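Local structure of putative C39-like peptidase (3ERV) at residues E45-C50 / Y98-S103. The protein is of unknown function but probably acts as a C39-like cysteine peptidase of the papain-like clan. Sequence-based numbering, arbitrary orientation.
Sequences ELDRGC and YTFSES
D47 and R48 carry a polar loop-to-loop contact with Y98-E102 at the protein surface, near the start of helix 50-61. Each loop folds into a type I beta turn, L46-G49 and T99-E102. The backbone N of D47 donates to Y98 O (3.1 Å), coming from above the carbonyl plane. In return, D47 OD2 takes the F100 N-H through its anti lone pair, at 2.8 Å and nearly straight (166°). A water links OD2 to T99 OG1, which also hydrogen-bonds S101 OG. D47 CB makes a CH-pi contact over one face of F100, 3.7 Å from the ring centroid. D47 CG, beside its own backbone N (chi1 -76°), comes against F100 CD2, and the carboxylate is almost parallel to the ring.

R48 runs extended from CG to NE past the same ring. Its NH1 donates to T99 O (3.0 Å) and NH2 to E102 O (2.9 Å), both partners tilted from the guanidinium plane. T99 O thus accepts two bonds from opposite faces: R48 NH1 and the turn's own E102 N. F100 CD1 and S103 C cover opposite faces of the guanidinium. NH1 also bonds N96 O, so the guanidinium gathers the carbonyls of N96, T99 and E102. Beside this polar network, L46 CD2 touches Y98 CD1 at 3.7 Å.

L46 also packs on helices 50-61 and 68-74, and E45 forms a salt bridge with K68. G49 N-caps helix 50-61, and C50 touches H178 of strand 177-185, consistent with the Cys-His pair of a papain-like peptidase. The 98-103 loop lies between strand 93-94 and helix 109-119.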
ATOM      1  N   GLU A  45      16.763   5.530  -1.938  1.00 45.49           N
ATOM      2  CA  GLU A  45      17.034   4.191  -2.500  1.00 45.09           C
ATOM      3  C   GLU A  45      15.980   3.573  -3.448  1.00 42.75           C
ATOM      4  O   GLU A  45      16.322   2.857  -4.372  1.00 43.43           O
ATOM      5  CB  GLU A  45      17.307   3.215  -1.360  1.00 45.24           C
ATOM      6  CG  GLU A  45      18.388   3.712  -0.469  1.00 48.52           C
ATOM      7  CD  GLU A  45      17.921   4.532   0.721  1.00 47.85           C
ATOM      8  OE1 GLU A  45      16.820   5.133   0.783  1.00 47.26           O
ATOM      9  OE2 GLU A  45      18.720   4.568   1.635  1.00 51.47           O
ATOM     10  N   LEU A  46      14.711   3.868  -3.237  1.00 42.15           N
ATOM     11  CA  LEU A  46      13.629   3.165  -3.951  1.00 40.51           C
ATOM     12  C   LEU A  46      12.712   4.155  -4.618  1.00 41.09           C
ATOM     13  O   LEU A  46      11.767   4.612  -3.978  1.00 40.27           O
ATOM     14  CB  LEU A  46      12.807   2.305  -2.979  1.00 40.03           C
ATOM     15  CG  LEU A  46      13.553   1.169  -2.234  1.00 39.59           C
ATOM     16  CD1 LEU A  46      12.546   0.307  -1.457  1.00 38.34           C
ATOM     17  CD2 LEU A  46      14.315   0.298  -3.290  1.00 37.62           C
ATOM     18  N   ASP A  47      12.983   4.483  -5.884  1.00 40.93           N
ATOM     19  CA  ASP A  47      12.146   5.468  -6.606  1.00 42.60           C
ATOM     20  C   ASP A  47      10.712   4.994  -6.641  1.00 42.75           C
ATOM     21  O   ASP A  47       9.782   5.808  -6.500  1.00 42.86           O
ATOM     22  CB  ASP A  47      12.625   5.710  -8.055  1.00 43.16           C
ATOM     23  CG  ASP A  47      13.856   6.590  -8.117  1.00 44.96           C
ATOM     24  OD1 ASP A  47      14.186   7.233  -7.089  1.00 46.04           O
ATOM     25  OD2 ASP A  47      14.549   6.575  -9.165  1.00 48.99           O
ATOM     26  N   ARG A  48      10.525   3.671  -6.766  1.00 41.55           N
ATOM     27  CA  ARG A  48       9.176   3.147  -6.744  1.00 40.13           C
ATOM     28  C   ARG A  48       8.926   2.231  -5.553  1.00 40.55           C
ATOM     29  O   ARG A  48       8.319   1.165  -5.699  1.00 39.44           O
ATOM     30  CB  ARG A  48       8.816   2.415  -8.041  1.00 39.62           C
ATOM     31  CG  ARG A  48       8.705   3.336  -9.247  1.00 38.88           C
ATOM     32  CD  ARG A  48       8.217   2.630 -10.528  1.00 38.12           C
ATOM     33  NE  ARG A  48       8.404   3.498 -11.711  1.00 41.11           N
ATOM     34  CZ  ARG A  48       9.514   3.566 -12.461  1.00 43.79           C
ATOM     35  NH1 ARG A  48      10.581   2.785 -12.213  1.00 38.66           N
ATOM     36  NH2 ARG A  48       9.559   4.411 -13.505  1.00 41.00           N
ATOM     37  N   GLY A  49       9.379   2.646  -4.379  1.00 40.37           N
ATOM     38  CA  GLY A  49       9.239   1.798  -3.212  1.00 41.13           C
ATOM     39  C   GLY A  49       8.106   2.065  -2.228  1.00 41.79           C
ATOM     40  O   GLY A  49       8.198   1.623  -1.093  1.00 42.40           O
ATOM     41  N   CYS A  50       7.044   2.765  -2.624  1.00 41.15           N
ATOM     42  CA  CYS A  50       5.968   3.098  -1.667  1.00 41.65           C
ATOM     43  C   CYS A  50       5.292   1.847  -1.059  1.00 41.04           C
ATOM     44  O   CYS A  50       5.058   1.800   0.130  1.00 39.17           O
ATOM     45  CB  CYS A  50       4.914   4.051  -2.265  1.00 41.16           C
ATOM     46  SG  CYS A  50       3.957   3.398  -3.684  1.00 47.68           S
ATOM     47  N   TYR A  98      13.523   0.234  -8.359  1.00 40.84           N
ATOM     48  CA  TYR A  98      14.675   0.993  -7.898  1.00 42.76           C
ATOM     49  C   TYR A  98      14.797   2.377  -8.546  1.00 43.81           C
ATOM     50  O   TYR A  98      15.076   3.384  -7.858  1.00 44.05           O
ATOM     51  CB  TYR A  98      15.981   0.238  -8.215  1.00 42.88           C
ATOM     52  CG  TYR A  98      16.116  -1.062  -7.472  1.00 44.64           C
ATOM     53  CD1 TYR A  98      16.245  -1.080  -6.080  1.00 43.18           C
ATOM     54  CD2 TYR A  98      16.105  -2.285  -8.155  1.00 43.59           C
ATOM     55  CE1 TYR A  98      16.344  -2.287  -5.389  1.00 42.13           C
ATOM     56  CE2 TYR A  98      16.221  -3.488  -7.461  1.00 44.72           C
ATOM     57  CZ  TYR A  98      16.319  -3.478  -6.080  1.00 41.64           C
ATOM     58  OH  TYR A  98      16.400  -4.683  -5.416  1.00 42.97           O
ATOM     59  N   THR A  99      14.641   2.424  -9.867  1.00 44.59           N
ATOM     60  CA  THR A  99      14.948   3.682 -10.585  1.00 46.55           C
ATOM     61  C   THR A  99      13.889   4.163 -11.601  1.00 47.27           C
ATOM     62  O   THR A  99      13.465   3.401 -12.462  1.00 47.10           O
ATOM     63  CB  THR A  99      16.340   3.658 -11.252  1.00 46.54           C
ATOM     64  OG1 THR A  99      16.577   4.931 -11.864  1.00 48.73           O
ATOM     65  CG2 THR A  99      16.446   2.565 -12.326  1.00 43.49           C
ATOM     66  N   PHE A 100      13.532   5.453 -11.510  1.00 48.66           N
ATOM     67  CA  PHE A 100      12.642   6.134 -12.472  1.00 48.49           C
ATOM     68  C   PHE A 100      13.275   6.082 -13.869  1.00 49.14           C
ATOM     69  O   PHE A 100      12.613   6.205 -14.893  1.00 49.82           O
ATOM     70  CB  PHE A 100      12.413   7.597 -12.055  1.00 48.69           C
ATOM     71  CG  PHE A 100      11.378   7.781 -10.940  1.00 49.64           C
ATOM     72  CD1 PHE A 100      10.150   7.185 -11.013  1.00 48.72           C
ATOM     73  CD2 PHE A 100      11.654   8.569  -9.842  1.00 48.76           C
ATOM     74  CE1 PHE A 100       9.217   7.381 -10.037  1.00 50.95           C
ATOM     75  CE2 PHE A 100      10.734   8.728  -8.840  1.00 50.21           C
ATOM     76  CZ  PHE A 100       9.508   8.147  -8.954  1.00 51.30           C
ATOM     77  N   SER A 101      14.570   5.887 -13.944  1.00 49.24           N
ATOM     78  CA  SER A 101      15.191   5.855 -15.266  1.00 48.95           C
ATOM     79  C   SER A 101      14.796   4.627 -16.067  1.00 48.90           C
ATOM     80  O   SER A 101      15.166   4.521 -17.226  1.00 50.09           O
ATOM     81  CB  SER A 101      16.718   5.950 -15.162  1.00 48.60           C
ATOM     82  OG  SER A 101      17.271   4.720 -14.686  1.00 51.32           O
ATOM     83  N   GLU A 102      14.060   3.684 -15.472  1.00 47.95           N
ATOM     84  CA  GLU A 102      13.522   2.540 -16.230  1.00 47.20           C
ATOM     85  C   GLU A 102      12.045   2.539 -15.995  1.00 46.97           C
ATOM     86  O   GLU A 102      11.605   3.121 -15.015  1.00 46.22           O
ATOM     87  CB  GLU A 102      14.115   1.230 -15.725  1.00 47.43           C
ATOM     88  CG  GLU A 102      15.605   1.203 -15.898  1.00 49.88           C
ATOM     89  CD  GLU A 102      15.978   1.051 -17.361  1.00 55.53           C
ATOM     90  OE1 GLU A 102      15.167   0.454 -18.104  1.00 55.30           O
ATOM     91  OE2 GLU A 102      17.084   1.492 -17.768  1.00 60.64           O
ATOM     92  N   SER A 103      11.282   1.917 -16.896  1.00 46.66           N
ATOM     93  CA  SER A 103       9.823   1.800 -16.719  1.00 47.35           C
ATOM     94  C   SER A 103       9.438   0.989 -15.499  1.00 45.76           C
ATOM     95  O   SER A 103      10.080  -0.013 -15.207  1.00 45.36           O
ATOM     96  CB  SER A 103       9.198   1.097 -17.926  1.00 46.78           C
ATOM     97  OG  SER A 103       9.555   1.791 -19.092  1.00 52.53           O
TER
HETATM   98  O   HOH W   1      17.767   6.845  -9.632  1.00 65.50           O